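Local coordinates for protein kynurenine formamidase (Bacillus anthracis, PDB 4CO9) that catalyses the zinc-dependent hydrolysis of N-formyl-L-kynurenine to L-kynurenine and formate, the second step of tryptophan degradation through the kynurenine pathway, at residues P127-D132 / I145-P150; E91-K96 / L109-S114; N17-W22 / T26-E31; M49-G54 / L194-A199; N120-I125 / D153-K158. All coordinates share one frame; numbering follows the deposited sequence. Where two conformers were deposited one is given.

Contact 1. Residues P127-D132 / I145-P150; sequences PHLRAD and IGVDVP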
# COMPACT_ATOMS: atom_id res chain seq x y z
N PRO C 127 -5.99 4.91 -24.87
CA PRO C 127 -7.40 5.26 -24.88
C PRO C 127 -7.72 6.08 -23.66
O PRO C 127 -7.33 5.70 -22.56
CB PRO C 127 -8.11 3.90 -24.82
CG PRO C 127 -7.06 2.89 -25.11
CD PRO C 127 -5.80 3.49 -24.57
N HIS C 128 -8.42 7.19 -23.83
CA HIS C 128 -8.78 8.03 -22.70
C HIS C 128 -10.26 7.84 -22.38
O HIS C 128 -10.99 7.23 -23.16
CB HIS C 128 -8.48 9.49 -22.99
CG HIS C 128 -9.19 10.03 -24.19
ND1 HIS C 128 -8.71 9.85 -25.47
CD2 HIS C 128 -10.33 10.74 -24.31
CE1 HIS C 128 -9.53 10.44 -26.33
NE2 HIS C 128 -10.52 10.98 -25.65
N LEU C 129 -10.69 8.37 -21.25
CA LEU C 129 -12.09 8.41 -20.86
C LEU C 129 -12.67 9.77 -21.21
O LEU C 129 -12.04 10.80 -20.97
CB LEU C 129 -12.24 8.18 -19.36
CG LEU C 129 -11.47 6.98 -18.80
CD1 LEU C 129 -11.84 6.79 -17.34
CD2 LEU C 129 -11.75 5.71 -19.60
N ARG C 130 -13.85 9.79 -21.80
CA ARG C 130 -14.50 11.04 -22.15
C ARG C 130 -15.27 11.57 -20.94
O ARG C 130 -15.75 10.79 -20.13
CB ARG C 130 -15.41 10.85 -23.36
CG ARG C 130 -14.67 10.37 -24.60
CD ARG C 130 -15.45 10.62 -25.87
NE ARG C 130 -16.74 9.93 -25.86
CZ ARG C 130 -16.90 8.64 -26.14
NH1 ARG C 130 -15.88 7.86 -26.45
NH2 ARG C 130 -18.13 8.12 -26.09
N ALA C 131 -15.40 12.89 -20.85
CA ALA C 131 -16.02 13.53 -19.68
C ALA C 131 -17.42 13.03 -19.34
O ALA C 131 -17.78 12.92 -18.16
CB ALA C 131 -16.04 15.04 -19.85
N ASP C 132 -18.22 12.71 -20.35
CA ASP C 132 -19.60 12.26 -20.11
C ASP C 132 -19.69 10.91 -19.38
O ASP C 132 -20.78 10.47 -19.01
CB ASP C 132 -20.42 12.26 -21.41
CG ASP C 132 -20.04 11.14 -22.39
OD1 ASP C 132 -19.21 10.25 -22.08
OD2 ASP C 132 -20.63 11.13 -23.49
N ILE C 145 -13.03 4.32 -10.44
CA ILE C 145 -12.74 3.84 -11.78
C ILE C 145 -11.26 3.53 -11.86
O ILE C 145 -10.41 4.32 -11.39
CB ILE C 145 -13.20 4.85 -12.86
CG1 ILE C 145 -13.18 4.23 -14.25
CG2 ILE C 145 -12.34 6.11 -12.88
CD1 ILE C 145 -14.38 3.38 -14.54
N GLY C 146 -10.94 2.36 -12.42
CA GLY C 146 -9.56 1.95 -12.62
C GLY C 146 -9.32 1.65 -14.08
O GLY C 146 -10.21 1.14 -14.76
N VAL C 147 -8.12 2.00 -14.56
CA VAL C 147 -7.72 1.72 -15.93
C VAL C 147 -6.35 1.05 -15.99
O VAL C 147 -5.49 1.27 -15.12
CB VAL C 147 -7.71 3.01 -16.79
CG1 VAL C 147 -9.12 3.53 -16.94
CG2 VAL C 147 -6.80 4.07 -16.21
N ASP C 148 -6.14 0.23 -17.02
CA ASP C 148 -4.86 -0.47 -17.20
C ASP C 148 -3.86 0.33 -18.04
O ASP C 148 -3.03 -0.26 -18.73
CB ASP C 148 -5.08 -1.87 -17.78
CG ASP C 148 -5.74 -1.85 -19.15
OD1 ASP C 148 -6.19 -0.77 -19.60
OD2 ASP C 148 -5.83 -2.93 -19.77
N VAL C 149 -3.94 1.65 -17.95
CA VAL C 149 -3.02 2.58 -18.61
C VAL C 149 -2.68 3.71 -17.62
O VAL C 149 -3.29 3.81 -16.56
CB VAL C 149 -3.61 3.14 -19.91
CG1 VAL C 149 -3.57 2.09 -21.01
CG2 VAL C 149 -5.04 3.62 -19.69
N PRO C 150 -1.68 4.55 -17.94
CA PRO C 150 -1.20 5.53 -16.93
C PRO C 150 -2.12 6.70 -16.65
O PRO C 150 -1.90 7.41 -15.67
CB PRO C 150 0.10 6.06 -17.53
CG PRO C 150 0.53 5.01 -18.49
CD PRO C 150 -0.73 4.43 -19.05
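Leu129 places its CG beside the backbone N and anti to the carbonyl carbon (chi1 -49°), and an extended second torsion (chi2 -174°) then extends CD1 as far as strand 144-147. This single methyl does most of the touching. It lies 4.2 Å from CG1 of Ile145 and 4.3 Å from CG1 of Val147, two residues whose CB bonds leave the same side of their strand, so the leucine end spans both without a polar atom taking part. Further along, Pro127 makes a looser second point of contact: its ring carbon CD is 4.4 Å from CG1 of Val149, while its carbonyl O sits 4.2 Å from CG2 of the same valine. Every touching residue is buried. Val147 brings the contact near the metal centre: its side chain is about 4 Å from that of the zinc ligand Glu175. The example illustrates how a short strand pair can rest on a sheet through apolar side chains, with no hydrogen bond between the two segments: the small parallel pair of strands 92-93 and 128-129 packs through Leu129 onto strand 144-147, an interior strand of the large mixed sheet of this cyclase-superfamily fold.

Contact 2. Residues E91-K96 / L109-S114; sequences ESIGKK and LLLRTS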
# COMPACT_ATOMS: atom_id res chain seq x y z
N GLU C 91 -10.76 3.77 -29.17
CA GLU C 91 -9.90 4.95 -29.08
C GLU C 91 -10.22 5.76 -27.83
O GLU C 91 -9.32 6.37 -27.24
CB GLU C 91 -10.00 5.83 -30.34
CG GLU C 91 -9.45 5.15 -31.58
CD GLU C 91 -9.40 6.07 -32.78
OE1 GLU C 91 -10.22 7.02 -32.86
OE2 GLU C 91 -8.52 5.85 -33.66
N SER C 92 -11.48 5.79 -27.44
CA SER C 92 -11.87 6.43 -26.19
C SER C 92 -13.16 5.84 -25.65
O SER C 92 -13.96 5.27 -26.40
CB SER C 92 -12.02 7.95 -26.36
OG SER C 92 -13.20 8.27 -27.08
N ILE C 93 -13.35 5.97 -24.34
CA ILE C 93 -14.45 5.32 -23.66
C ILE C 93 -15.31 6.36 -22.96
O ILE C 93 -14.84 7.11 -22.12
CB ILE C 93 -13.95 4.26 -22.65
CG1 ILE C 93 -13.17 3.16 -23.37
CG2 ILE C 93 -15.11 3.64 -21.87
CD1 ILE C 93 -11.68 3.18 -23.13
N GLY C 94 -16.59 6.40 -23.31
CA GLY C 94 -17.54 7.31 -22.67
C GLY C 94 -18.85 6.61 -22.41
O GLY C 94 -18.92 5.38 -22.44
N LYS C 95 -19.88 7.41 -22.18
CA LYS C 95 -21.22 6.89 -21.91
C LYS C 95 -21.66 5.89 -22.96
O LYS C 95 -22.14 4.81 -22.63
CB LYS C 95 -22.23 8.05 -21.84
CG LYS C 95 -23.69 7.63 -21.75
CD LYS C 95 -24.56 8.80 -21.32
CE LYS C 95 -26.05 8.52 -21.51
NZ LYS C 95 -26.50 7.26 -20.87
N LYS C 96 -21.46 6.24 -24.23
CA LYS C 96 -21.92 5.41 -25.34
C LYS C 96 -21.38 3.99 -25.24
O LYS C 96 -22.11 3.03 -25.44
CB LYS C 96 -21.52 6.02 -26.68
CG LYS C 96 -21.95 5.20 -27.88
CD LYS C 96 -21.73 5.93 -29.19
CE LYS C 96 -22.03 5.01 -30.37
NZ LYS C 96 -21.88 5.70 -31.67
N LEU C 109 -15.31 0.03 -10.70
CA LEU C 109 -15.24 -0.50 -12.05
C LEU C 109 -13.83 -0.42 -12.60
O LEU C 109 -13.23 0.65 -12.59
CB LEU C 109 -16.20 0.29 -12.95
CG LEU C 109 -16.31 -0.14 -14.40
CD1 LEU C 109 -16.94 -1.52 -14.50
CD2 LEU C 109 -17.15 0.86 -15.19
N LEU C 110 -13.30 -1.56 -13.03
CA LEU C 110 -11.99 -1.61 -13.68
C LEU C 110 -12.17 -1.86 -15.16
O LEU C 110 -12.91 -2.77 -15.56
CB LEU C 110 -11.09 -2.70 -13.08
CG LEU C 110 -10.94 -2.70 -11.56
CD1 LEU C 110 -10.00 -3.79 -11.10
CD2 LEU C 110 -10.48 -1.35 -11.04
N LEU C 111 -11.47 -1.07 -15.97
CA LEU C 111 -11.56 -1.12 -17.42
C LEU C 111 -10.29 -1.73 -18.01
O LEU C 111 -9.20 -1.17 -17.85
CB LEU C 111 -11.75 0.29 -17.98
CG LEU C 111 -12.88 1.14 -17.41
CD1 LEU C 111 -12.96 2.48 -18.12
CD2 LEU C 111 -14.21 0.42 -17.54
N ARG C 112 -10.44 -2.88 -18.67
CA ARG C 112 -9.35 -3.48 -19.42
C ARG C 112 -9.35 -2.94 -20.85
O ARG C 112 -10.21 -3.30 -21.65
CB ARG C 112 -9.47 -5.02 -19.46
CG ARG C 112 -8.21 -5.70 -19.97
CD ARG C 112 -8.36 -7.18 -20.33
NE ARG C 112 -8.83 -8.00 -19.21
CZ ARG C 112 -10.12 -8.25 -18.97
NH1 ARG C 112 -11.07 -7.78 -19.79
NH2 ARG C 112 -10.45 -8.97 -17.92
N THR C 113 -8.41 -2.05 -21.15
CA THR C 113 -8.23 -1.57 -22.52
C THR C 113 -7.30 -2.50 -23.29
O THR C 113 -7.38 -2.57 -24.50
CB THR C 113 -7.63 -0.15 -22.58
OG1 THR C 113 -6.25 -0.18 -22.19
CG2 THR C 113 -8.40 0.83 -21.70
N SER C 114 -6.43 -3.20 -22.57
CA SER C 114 -5.38 -4.03 -23.17
C SER C 114 -4.59 -3.26 -24.22
O SER C 114 -4.13 -3.85 -25.20
CB SER C 114 -5.97 -5.31 -23.77
OG SER C 114 -6.66 -6.07 -22.79
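Ile93 meets segment 109-114 with two different branches. Its CG2 methyl reaches CD1 of Leu111 at 4.5 Å, and its CD1 comes to 4.3 Å from CG2 of Thr113, so one isoleucine straddles two residues whose CB bonds both point toward it. The far branch owes its position to an unusual second torsion (chi2 108°), well off a staggered value, which brings CD1 up to the threonine methyl. Thr113 itself is divided in character: CG2 serves the apolar side, whereas OG1 hydrogen-bonds to OD1 of Asp148. The other carboxylate oxygen of Asp148 accepts from the backbone N of Ser114, so one aspartate holds both residues that follow strand 108-112. On the other segment, backbone bonds to His128 and Arg130 hold Ile93 in a parallel pair, and Gly94 next to it occupies the N-cap position of a helix. No hydrogen bond passes between the two segments, and the three residues that touch are all buried. What results is a buried apolar seam of the cyclase-superfamily fold, where a two-stranded parallel ladder leading into helix 95-98 rests against strand 108-112 of the main sheet.

Contact 3. Residues N17-W22 / T26-E31; sequences NDIATW and TPFSYE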
# COMPACT_ATOMS: atom_id res chain seq x y z
N ASN C 17 13.87 -0.60 -10.89
CA ASN C 17 14.56 0.45 -11.62
C ASN C 17 14.27 0.47 -13.12
O ASN C 17 14.56 1.46 -13.76
CB ASN C 17 16.07 0.39 -11.35
CG ASN C 17 16.44 0.74 -9.91
OD1 ASN C 17 15.59 0.93 -9.05
ND2 ASN C 17 17.73 0.81 -9.65
N ASP C 18 13.70 -0.61 -13.67
CA ASP C 18 13.34 -0.66 -15.08
C ASP C 18 11.95 -0.13 -15.42
O ASP C 18 11.61 -0.03 -16.59
CB ASP C 18 13.45 -2.10 -15.59
CG ASP C 18 14.86 -2.67 -15.47
OD1 ASP C 18 15.82 -1.91 -15.61
OD2 ASP C 18 14.97 -3.89 -15.24
N ILE C 19 11.13 0.17 -14.42
CA ILE C 19 9.77 0.62 -14.69
C ILE C 19 9.78 1.99 -15.37
O ILE C 19 10.65 2.81 -15.13
CB ILE C 19 8.90 0.66 -13.42
CG1 ILE C 19 7.41 0.66 -13.81
CG2 ILE C 19 9.25 1.83 -12.53
CD1 ILE C 19 6.47 0.47 -12.65
N ALA C 20 8.81 2.20 -16.25
CA ALA C 20 8.63 3.47 -16.93
C ALA C 20 8.09 4.54 -15.99
O ALA C 20 7.54 4.23 -14.92
CB ALA C 20 7.69 3.30 -18.11
N THR C 21 8.28 5.79 -16.38
CA THR C 21 7.69 6.93 -15.70
C THR C 21 7.17 7.91 -16.74
O THR C 21 7.50 7.80 -17.92
CB THR C 21 8.72 7.66 -14.82
OG1 THR C 21 9.80 8.12 -15.62
CG2 THR C 21 9.27 6.75 -13.73
N TRP C 22 6.40 8.90 -16.32
CA TRP C 22 6.03 10.00 -17.21
C TRP C 22 7.34 10.64 -17.70
O TRP C 22 8.29 10.70 -16.95
CB TRP C 22 5.17 11.03 -16.47
CG TRP C 22 3.72 10.61 -16.38
CD1 TRP C 22 3.19 9.73 -15.50
CD2 TRP C 22 2.65 11.04 -17.22
NE1 TRP C 22 1.83 9.58 -15.73
CE2 TRP C 22 1.48 10.38 -16.78
CE3 TRP C 22 2.56 11.91 -18.30
CZ2 TRP C 22 0.23 10.57 -17.39
CZ3 TRP C 22 1.32 12.11 -18.90
CH2 TRP C 22 0.18 11.44 -18.45
N THR C 26 10.57 11.89 -11.99
CA THR C 26 11.57 11.22 -11.19
C THR C 26 11.72 9.75 -11.62
O THR C 26 10.74 9.03 -11.57
CB THR C 26 11.16 11.22 -9.70
OG1 THR C 26 10.91 12.55 -9.27
CG2 THR C 26 12.25 10.62 -8.84
N PRO C 27 12.93 9.32 -12.03
CA PRO C 27 13.10 7.90 -12.28
C PRO C 27 12.95 7.07 -11.01
O PRO C 27 13.30 7.53 -9.93
CB PRO C 27 14.55 7.79 -12.81
CG PRO C 27 14.92 9.16 -13.21
CD PRO C 27 14.18 10.06 -12.25
N PHE C 28 12.41 5.87 -11.14
CA PHE C 28 12.26 5.00 -9.98
C PHE C 28 13.64 4.52 -9.52
O PHE C 28 14.44 4.12 -10.34
CB PHE C 28 11.41 3.78 -10.28
CG PHE C 28 11.27 2.85 -9.10
CD1 PHE C 28 12.23 1.87 -8.80
CD2 PHE C 28 10.18 2.98 -8.25
CE1 PHE C 28 12.09 1.06 -7.69
CE2 PHE C 28 10.03 2.17 -7.15
CZ PHE C 28 10.98 1.19 -6.87
N SER C 29 13.87 4.54 -8.22
CA SER C 29 15.12 4.08 -7.65
C SER C 29 14.90 3.33 -6.34
O SER C 29 14.44 3.93 -5.38
CB SER C 29 16.02 5.31 -7.40
OG SER C 29 17.17 4.94 -6.70
N TYR C 30 15.22 2.04 -6.32
CA TYR C 30 15.48 1.36 -5.05
C TYR C 30 16.97 1.02 -4.99
O TYR C 30 17.50 0.42 -5.92
CB TYR C 30 14.66 0.07 -4.83
CG TYR C 30 15.14 -0.61 -3.57
CD1 TYR C 30 14.68 -0.23 -2.33
CD2 TYR C 30 16.15 -1.56 -3.62
CE1 TYR C 30 15.17 -0.79 -1.15
CE2 TYR C 30 16.65 -2.12 -2.46
CZ TYR C 30 16.17 -1.74 -1.23
OH TYR C 30 16.70 -2.33 -0.09
N GLU C 31 17.63 1.42 -3.91
CA GLU C 31 19.05 1.10 -3.72
C GLU C 31 19.33 0.68 -2.28
O GLU C 31 18.69 1.19 -1.36
CB GLU C 31 19.97 2.25 -4.28
CG GLU C 31 19.83 2.57 -5.81
CD GLU C 31 20.19 1.43 -6.76
OE1 GLU C 31 21.04 0.57 -6.45
OE2 GLU C 31 19.61 1.42 -7.85
O HOH W 1 14.59 3.95 -13.05
O HOH W 2 12.03 4.80 -13.83
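Asn17 buries more surface here than any other residue, and its amide works in two directions at the start of strand 29-34. OD1 accepts from the backbone N of Tyr30 at 3.0 Å in a nearly straight bond (165°), the donor lying in the carbonyl plane on a lone pair. ND2 gives a more bent bond (139°) to OE2 of Glu31 at 2.7 Å; because Glu31 was modelled in two conformers, this second grip is less certain than the first. The same OD1 also lies 3.5 Å from CD1 of Phe28, at the ring edge and near its plane. Phe28 comes next in buried area. With CG anti to the backbone N (chi1 179°), its ring is carried alongside Asn17 and Ile19, and its CB is met by CG2 of Ile19 at 3.7 Å. Strand 29-34 pairs with 44-50 in an antiparallel two-stranded arm that engages the second subunit: Tyr30 OH bonds to Asp200 of that subunit, and Phe28 packs on its Leu196. Between loop and arm, water stands in for direct backbone pairing. One molecule donates to the O atoms of both Asn17 and Phe28; another donates to Ile19 O at 2.7 Å and accepts from Phe28 N at 2.9 Å. Thr21, third in buried area, lays CG2 against the carbonyl O of Thr26 at 3.5 Å, immediately before the substrate-binding Trp22.

Contact 4. Residues M49-G54 / L194-A199; sequences MSIHTG and LALSDA. With ZN (zinc ion), chain P.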
# COMPACT_ATOMS: atom_id res chain seq x y z
N MET C 49 10.95 7.79 -5.76
CA MET C 49 10.04 7.61 -6.88
C MET C 49 9.07 8.77 -7.06
O MET C 49 8.81 9.54 -6.12
CB MET C 49 9.22 6.32 -6.69
CG MET C 49 8.27 6.34 -5.50
SD MET C 49 7.52 4.72 -5.12
CE MET C 49 6.56 4.49 -6.59
N SER C 50 8.57 8.92 -8.29
CA SER C 50 7.37 9.73 -8.53
C SER C 50 6.18 9.00 -7.94
O SER C 50 6.12 7.78 -8.00
CB SER C 50 7.12 9.96 -10.01
OG SER C 50 5.86 10.59 -10.20
N ILE C 51 5.24 9.76 -7.40
CA ILE C 51 3.94 9.25 -6.96
C ILE C 51 3.22 8.44 -8.06
O ILE C 51 2.58 7.39 -7.81
CB ILE C 51 3.10 10.46 -6.49
CG1 ILE C 51 3.69 11.03 -5.17
CG2 ILE C 51 1.63 10.07 -6.32
CD1 ILE C 51 3.59 10.12 -3.94
N HIS C 52 3.36 8.91 -9.29
CA HIS C 52 2.61 8.35 -10.41
C HIS C 52 3.47 7.35 -11.17
O HIS C 52 3.74 7.49 -12.36
CB HIS C 52 2.12 9.50 -11.31
CG HIS C 52 1.32 10.52 -10.57
ND1 HIS C 52 -0.06 10.53 -10.55
CD2 HIS C 52 1.71 11.55 -9.79
CE1 HIS C 52 -0.49 11.52 -9.79
NE2 HIS C 52 0.57 12.16 -9.31
N THR C 53 3.92 6.33 -10.45
CA THR C 53 4.74 5.27 -11.01
C THR C 53 4.04 3.97 -10.68
O THR C 53 3.66 3.75 -9.55
CB THR C 53 6.14 5.24 -10.35
OG1 THR C 53 6.73 6.52 -10.49
CG2 THR C 53 7.05 4.20 -11.00
N GLY C 54 3.93 3.10 -11.68
CA GLY C 54 3.31 1.81 -11.48
C GLY C 54 1.86 1.98 -11.15
O GLY C 54 1.25 3.01 -11.47
N LEU C 194 -1.19 4.78 0.57
CA LEU C 194 -0.43 5.01 1.77
C LEU C 194 -0.98 6.24 2.48
O LEU C 194 -1.64 7.08 1.87
CB LEU C 194 1.05 5.21 1.42
CG LEU C 194 1.75 4.02 0.73
CD1 LEU C 194 3.20 4.39 0.43
CD2 LEU C 194 1.70 2.78 1.61
N ALA C 195 -0.73 6.34 3.78
CA ALA C 195 -1.30 7.41 4.60
C ALA C 195 -0.54 8.73 4.43
O ALA C 195 -0.05 9.30 5.39
CB ALA C 195 -1.32 6.99 6.06
N LEU C 196 -0.46 9.23 3.19
CA LEU C 196 0.38 10.39 2.88
C LEU C 196 -0.36 11.69 3.13
O LEU C 196 -1.29 12.01 2.40
CB LEU C 196 0.84 10.32 1.43
CG LEU C 196 1.83 9.20 1.14
CD1 LEU C 196 1.83 8.83 -0.34
CD2 LEU C 196 3.21 9.61 1.59
N SER C 197 0.03 12.41 4.17
CA SER C 197 -0.66 13.62 4.60
C SER C 197 -0.81 14.65 3.49
O SER C 197 -1.84 15.29 3.37
CB SER C 197 0.06 14.27 5.79
OG SER C 197 0.15 13.40 6.90
N ASP C 198 0.24 14.83 2.70
CA ASP C 198 0.34 16.00 1.84
C ASP C 198 0.41 15.68 0.36
O ASP C 198 0.61 16.59 -0.45
CB ASP C 198 1.58 16.81 2.24
CG ASP C 198 1.54 17.22 3.70
OD1 ASP C 198 0.52 17.73 4.13
OD2 ASP C 198 2.53 17.01 4.41
N ALA C 199 0.26 14.42 -0.02
CA ALA C 199 0.56 14.00 -1.37
C ALA C 199 -0.58 14.13 -2.37
O ALA C 199 -1.76 14.16 -2.00
CB ALA C 199 1.11 12.56 -1.37
ZN ZN P . -1.60 9.42 -11.63
O HOH W 3 -2.06 10.87 -13.01
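Ile51 and Leu196 meet methyl to methyl, with CD1 of the isoleucine 4.2 Å from CD1 of the leucine and 4.3 Å from CB of Ala199. Only the outer end of Ile51 is used across the contact; its other branch turns back along its own segment, where CG2 lies 3.7 Å above the plane of the His52 imidazole, nearer the ring's edge than its centre. One side chain therefore links Leu196 and Ala199 of loop 194-199 to a metal ligand. His52, its CG beside the backbone N (chi1 -55°), presents ND1 to a zinc ion at 2.2 Å, and a water molecule is bound to the same metal at 2.0 Å. His56, Asp58 and Glu175 complete the site; Asp58 and Glu175 also bind the second zinc ion, so that the pair forms the binuclear centre. OD2 of Asp200 is hydrogen-bonded to NE2 of His52, so the ring is held at both nitrogens, by metal and by carboxylate. The backbone is shaped by local bonds: Ser50 OG accepts from His52 N at 3.1 Å in an ST turn, His52 is the centre of an inverse gamma turn, and Thr53 OG1 donates to Ser50 O at 2.9 Å from well above the carbonyl plane. The contact lies where strand 44-50 ends and the loop after strand 185-190 runs into strand 201-203; Met49 pairs with a strand of the second subunit, and Leu196 and Ala199 pack on Leu15 and Tyr30 of that subunit.

Contact 5. Residues N120-I125 / D153-K158; sequences NEFPDI and DPLDDK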
# COMPACT_ATOMS: atom_id res chain seq x y z
N ASN C 120 7.47 -1.35 -18.35
CA ASN C 120 8.81 -0.78 -18.48
C ASN C 120 8.95 0.15 -19.69
O ASN C 120 10.04 0.63 -19.98
CB ASN C 120 9.85 -1.91 -18.48
CG ASN C 120 9.87 -2.72 -17.17
OD1 ASN C 120 9.24 -2.34 -16.17
ND2 ASN C 120 10.61 -3.83 -17.16
N GLU C 121 7.84 0.44 -20.37
CA GLU C 121 7.81 1.47 -21.40
C GLU C 121 6.65 2.43 -21.15
O GLU C 121 5.59 2.01 -20.71
CB GLU C 121 7.62 0.85 -22.78
CG GLU C 121 8.71 -0.15 -23.16
CD GLU C 121 8.47 -0.78 -24.52
OE1 GLU C 121 7.69 -0.21 -25.32
OE2 GLU C 121 9.05 -1.86 -24.79
N PHE C 122 6.86 3.71 -21.44
CA PHE C 122 5.77 4.65 -21.37
C PHE C 122 5.11 4.73 -22.74
O PHE C 122 5.80 4.91 -23.74
CB PHE C 122 6.26 6.02 -20.92
CG PHE C 122 5.17 6.90 -20.40
CD1 PHE C 122 4.62 6.67 -19.15
CD2 PHE C 122 4.63 7.91 -21.19
CE1 PHE C 122 3.59 7.46 -18.69
CE2 PHE C 122 3.61 8.71 -20.73
CZ PHE C 122 3.08 8.48 -19.48
N PRO C 123 3.77 4.58 -22.81
CA PRO C 123 3.10 4.60 -24.12
C PRO C 123 3.13 5.95 -24.83
O PRO C 123 3.27 6.99 -24.19
CB PRO C 123 1.66 4.21 -23.78
CG PRO C 123 1.46 4.68 -22.38
CD PRO C 123 2.80 4.51 -21.70
N ASP C 124 2.99 5.92 -26.15
CA ASP C 124 2.91 7.14 -26.95
C ASP C 124 1.48 7.64 -27.05
O ASP C 124 1.25 8.83 -27.16
CB ASP C 124 3.48 6.87 -28.34
CG ASP C 124 4.95 6.52 -28.30
OD1 ASP C 124 5.72 7.27 -27.65
OD2 ASP C 124 5.34 5.51 -28.92
N ILE C 125 0.52 6.71 -27.04
CA ILE C 125 -0.90 7.06 -27.05
C ILE C 125 -1.67 6.02 -26.23
O ILE C 125 -1.28 4.86 -26.19
CB ILE C 125 -1.46 7.09 -28.50
CG1 ILE C 125 -2.91 7.60 -28.52
CG2 ILE C 125 -1.39 5.72 -29.16
CD1 ILE C 125 -3.42 7.91 -29.92
N ASP C 153 -6.92 10.59 -18.96
CA ASP C 153 -6.94 11.63 -20.00
C ASP C 153 -5.84 11.37 -21.02
O ASP C 153 -4.89 10.61 -20.74
CB ASP C 153 -6.73 13.00 -19.38
CG ASP C 153 -7.99 13.58 -18.79
OD1 ASP C 153 -8.96 13.79 -19.55
OD2 ASP C 153 -8.01 13.82 -17.57
N PRO C 154 -5.95 12.00 -22.20
CA PRO C 154 -4.88 11.81 -23.18
C PRO C 154 -3.54 12.25 -22.61
O PRO C 154 -3.49 13.19 -21.81
CB PRO C 154 -5.30 12.70 -24.36
CG PRO C 154 -6.78 12.85 -24.21
CD PRO C 154 -7.02 12.86 -22.73
N LEU C 155 -2.47 11.59 -23.04
CA LEU C 155 -1.15 11.83 -22.46
C LEU C 155 -0.65 13.26 -22.65
O LEU C 155 0.10 13.77 -21.81
CB LEU C 155 -0.14 10.85 -23.07
CG LEU C 155 -0.44 9.36 -22.86
CD1 LEU C 155 0.61 8.53 -23.58
CD2 LEU C 155 -0.52 9.00 -21.39
N ASP C 156 -1.06 13.92 -23.73
CA ASP C 156 -0.61 15.29 -24.03
C ASP C 156 -1.61 16.38 -23.59
O ASP C 156 -1.38 17.57 -23.82
CB ASP C 156 -0.32 15.43 -25.53
CG ASP C 156 -1.56 15.18 -26.41
OD1 ASP C 156 -2.63 14.78 -25.88
OD2 ASP C 156 -1.45 15.37 -27.64
N ASP C 157 -2.71 15.97 -22.95
CA ASP C 157 -3.78 16.90 -22.59
C ASP C 157 -3.45 17.70 -21.34
O ASP C 157 -3.13 17.12 -20.31
CB ASP C 157 -5.09 16.12 -22.39
CG ASP C 157 -6.25 17.01 -22.01
OD1 ASP C 157 -6.36 18.11 -22.56
OD2 ASP C 157 -7.06 16.62 -21.15
N LYS C 158 -3.58 19.02 -21.42
CA LYS C 158 -3.34 19.89 -20.27
C LYS C 158 -4.60 20.26 -19.51
O LYS C 158 -4.51 20.78 -18.40
CB LYS C 158 -2.63 21.17 -20.71
CG LYS C 158 -1.32 20.95 -21.44
CD LYS C 158 -0.33 20.15 -20.61
CE LYS C 158 1.06 20.16 -21.23
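The ring of Phe122 carries CD of Pro123 on one face, 3.6 Å above its plane and displaced toward the rim, while Leu155 approaches obliquely from across the contact, its CD2 4.1 Å from CZ. Trp22 of the substrate-binding site meets the same phenylalanine with the ring planes inclined at about 55°, so the phenylalanine touches both the substrate-binding tryptophan and the leucine. Leu155 is the one residue of its segment that bears the contact. Its CG lies anti to the carbonyl carbon (chi1 -59°), and its two methyls share the work. CD2 lies against CZ of the phenylalanine, and CD1 also approaches its CE2; the two side chains run antiparallel alongside one another. CD1 enters a bend of the opposing backbone, unusually close, at 3.1 Å from Pro123 O and 3.6 Å from Asp124 O, with CG of Pro123 at 4.1 Å. The proline lies nearly perpendicular to the leucine. A type I turn from Pro154 to Asp157, closed by Asp157 N to Pro154 O at 3.1 Å, contains the leucine. Just before it, Asp153 OD2 bonds to ND1 of the zinc ligand His163. This surface contact therefore clasps two connecting loops together: one runs from strand 108-112 to strand 128-129, the other from strand 144-147 to helix 161-168.

How the contacts relate
Contacts 1 and 2 form one buried apolar region, with centres about 6 Å apart: both seat the ladder of strands 92-93 and 128-129 on the main sheet. Contact 4 is equally buried and apolar across its segments, but it lies on the other side of the chain's centre and carries a zinc ligand. Contact 3, partly buried, shares the two-stranded arm with contact 4, and both reach the second subunit; alone among the five, it joins its segments by hydrogen bonds and bridging water. Contact 5 lies at the surface, packing one leucine into a bent loop, and touches contact 3 through Phe122 and contact 1 through Pro154.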